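Long-range contact in N-acetylmuramoyl-L-alanine amidase (Clostridium intestinale URNW, PDB 6SRT), which probably cleaves the amide bond between N-acetylmuramic acid and L-alanine in bacterial peptidoglycan as a zinc-dependent endolysin: residues Pro22-Val27 / Ile83-Pro88. Sequence-based numbering, arbitrary orientation. Where two conformers were deposited one is given.
Sequences PKIVEV and IYRGRP
V25 docks on the backbone of 83-85 through two nearly straight hydrogen bonds, V25 N to I83 O (2.8 Å, 174° at the hydrogen) and R85 N to V25 O (2.9 Å). V25 thus bonds to the residues before and after Y84, as in a parallel bridge, which adds the short, weakly bonded strand 24-25 as one edge of the amidase's mixed sheet. The tight part lies on the face carrying I24 and I83. Here CD1 of I83 comes within 3.9 Å of P22 CG, the two side chains crossing at about a right angle; both also touch helix 119-136, while F75 of the neighbouring strand packs on both isoleucines. Across the sheet, both valine methyls meet the Y84 ring obliquely, V25 CG1 3.7 Å and V27 CG2 3.8 Å from its CD1.

Before I24, a water links the two backbones, donating to K23 O and accepting from I83 N. On the solvent side, exposed E26 starts away from 83-88, but a bend at chi2 (-56°) brings its carboxylate back, where R85 grips it side-on, NE to OE1 (2.9 Å) and NH2 to OE2 (3.0 Å), the two groups nearly coplanar at 16°. I24 CG2 lies over one guanidinium face, toward its rim, and E89 takes NH1. Flanked by two carboxylates, R85 is probably firmly held as a cation, and the paired charges probably add to the two backbone bonds in holding 22-27 against 83-85.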
loop_
_atom_site.group_PDB
_atom_site.type_symbol
_atom_site.label_atom_id
_atom_site.label_comp_id
_atom_site.label_asym_id
_atom_site.label_seq_id
_atom_site.Cartn_x
_atom_site.Cartn_y
_atom_site.Cartn_z
ATOM N N PRO A 22 -10.983 -8.810 2.452
ATOM C CA PRO A 22 -11.657 -8.213 1.322
ATOM C C PRO A 22 -11.205 -8.797 -0.011
ATOM O O PRO A 22 -10.267 -9.573 -0.090
ATOM C CB PRO A 22 -11.272 -6.765 1.391
ATOM C CG PRO A 22 -9.905 -6.794 1.939
ATOM C CD PRO A 22 -9.915 -7.929 2.948
ATOM N N LYS A 23 -11.967 -8.505 -1.055
ATOM C CA LYS A 23 -11.664 -8.980 -2.406
ATOM C C LYS A 23 -10.342 -8.354 -2.839
ATOM O O LYS A 23 -10.239 -7.120 -2.949
ATOM C CB LYS A 23 -12.777 -8.606 -3.375
ATOM C CG LYS A 23 -12.463 -9.032 -4.807
ATOM C CD LYS A 23 -12.522 -10.529 -5.048
ATOM C CE LYS A 23 -12.063 -10.955 -6.435
ATOM N NZ LYS A 23 -10.691 -11.532 -6.409
ATOM N N ILE A 24 -9.370 -9.215 -3.119
ATOM C CA ILE A 24 -8.047 -8.799 -3.622
ATOM C C ILE A 24 -7.924 -9.376 -5.034
ATOM O O ILE A 24 -8.070 -10.593 -5.242
ATOM C CB ILE A 24 -6.935 -9.246 -2.663
ATOM C CG1 ILE A 24 -7.019 -8.499 -1.312
ATOM C CG2 ILE A 24 -5.583 -9.033 -3.352
ATOM C CD1 ILE A 24 -6.297 -9.177 -0.206
ATOM N N VAL A 25 -7.708 -8.522 -6.013
ATOM C CA VAL A 25 -7.522 -8.939 -7.416
ATOM C C VAL A 25 -6.075 -9.369 -7.594
ATOM O O VAL A 25 -5.167 -8.531 -7.458
ATOM C CB VAL A 25 -7.963 -7.874 -8.400
ATOM C CG1 VAL A 25 -7.676 -8.275 -9.821
ATOM C CG2 VAL A 25 -9.429 -7.481 -8.166
ATOM N N GLU A 26 -5.890 -10.609 -7.997
ATOM C CA GLU A 26 -4.527 -11.131 -8.263
ATOM C C GLU A 26 -4.144 -10.593 -9.646
ATOM O O GLU A 26 -4.999 -10.412 -10.592
ATOM C CB GLU A 26 -4.524 -12.671 -8.139
ATOM C CG GLU A 26 -4.946 -13.182 -6.773
ATOM C CD GLU A 26 -4.198 -12.716 -5.506
ATOM O OE1 GLU A 26 -3.070 -12.417 -5.632
ATOM O OE2 GLU A 26 -4.719 -12.851 -4.344
ATOM N N VAL A 27 -2.914 -10.220 -9.773
ATOM C CA VAL A 27 -2.359 -9.708 -11.028
ATOM C C VAL A 27 -1.175 -10.571 -11.407
ATOM O O VAL A 27 -0.447 -11.008 -10.563
ATOM C CB VAL A 27 -1.953 -8.239 -10.913
ATOM C CG1 VAL A 27 -1.317 -7.732 -12.174
ATOM C CG2 VAL A 27 -3.113 -7.387 -10.440
ATOM N N ILE A 83 -9.047 -3.402 -5.105
ATOM C CA ILE A 83 -7.760 -3.692 -4.425
ATOM C C ILE A 83 -7.016 -4.656 -5.331
ATOM O O ILE A 83 -7.428 -5.804 -5.486
ATOM C CB ILE A 83 -7.922 -4.245 -3.026
ATOM C CG1 ILE A 83 -8.780 -3.378 -2.110
ATOM C CG2 ILE A 83 -6.536 -4.521 -2.471
ATOM C CD1 ILE A 83 -9.244 -4.139 -0.909
ATOM N N TYR A 84 -5.885 -4.237 -5.862
ATOM C CA TYR A 84 -5.004 -5.103 -6.628
ATOM C C TYR A 84 -3.830 -5.526 -5.780
ATOM O O TYR A 84 -3.186 -4.743 -5.093
ATOM C CB TYR A 84 -4.421 -4.396 -7.840
ATOM C CG TYR A 84 -5.473 -4.057 -8.850
ATOM C CD1 TYR A 84 -5.955 -4.971 -9.747
ATOM C CD2 TYR A 84 -6.071 -2.805 -8.848
ATOM C CE1 TYR A 84 -6.868 -4.621 -10.744
ATOM C CE2 TYR A 84 -7.082 -2.482 -9.749
ATOM C CZ TYR A 84 -7.497 -3.380 -10.717
ATOM O OH TYR A 84 -8.451 -3.047 -11.643
ATOM N N ARG A 85 -3.497 -6.806 -5.860
ATOM C CA ARG A 85 -2.247 -7.322 -5.295
ATOM C C ARG A 85 -1.077 -6.741 -6.098
ATOM O O ARG A 85 -1.130 -6.726 -7.320
ATOM C CB ARG A 85 -2.204 -8.841 -5.302
ATOM C CG ARG A 85 -1.133 -9.280 -4.331
ATOM C CD ARG A 85 -0.993 -10.472 -3.680
ATOM N NE ARG A 85 -2.200 -11.046 -3.241
ATOM C CZ ARG A 85 -2.560 -11.135 -1.987
ATOM N NH1 ARG A 85 -1.915 -10.520 -1.009
ATOM N NH2 ARG A 85 -3.639 -11.842 -1.704
ATOM N N GLY A 86 -0.017 -6.413 -5.360
ATOM C CA GLY A 86 1.281 -6.071 -5.956
ATOM C C GLY A 86 2.298 -7.151 -5.605
ATOM O O GLY A 86 2.199 -8.290 -6.041
ATOM N N ARG A 87 3.260 -6.759 -4.783
ATOM C CA ARG A 87 4.210 -7.778 -4.227
ATOM C C ARG A 87 3.453 -8.849 -3.501
ATOM O O ARG A 87 2.473 -8.561 -2.820
ATOM C CB ARG A 87 5.082 -7.314 -3.068
ATOM C CG ARG A 87 6.023 -6.241 -3.539
ATOM C CD ARG A 87 7.272 -6.795 -4.168
ATOM N NE ARG A 87 7.962 -5.787 -4.898
ATOM C CZ ARG A 87 9.252 -5.490 -4.830
ATOM N NH1 ARG A 87 10.055 -6.009 -3.911
ATOM N NH2 ARG A 87 9.740 -4.698 -5.765
ATOM N N PRO A 88 3.956 -10.087 -3.573
ATOM C CA PRO A 88 3.376 -11.145 -2.760
ATOM C C PRO A 88 3.358 -10.707 -1.289
ATOM O O PRO A 88 4.219 -9.993 -0.785
ATOM C CB PRO A 88 4.304 -12.350 -2.979
ATOM C CG PRO A 88 4.894 -12.096 -4.360
ATOM C CD PRO A 88 5.090 -10.592 -4.384
HETATM O O HOH W 1 -11.239 -5.260 -4.601
#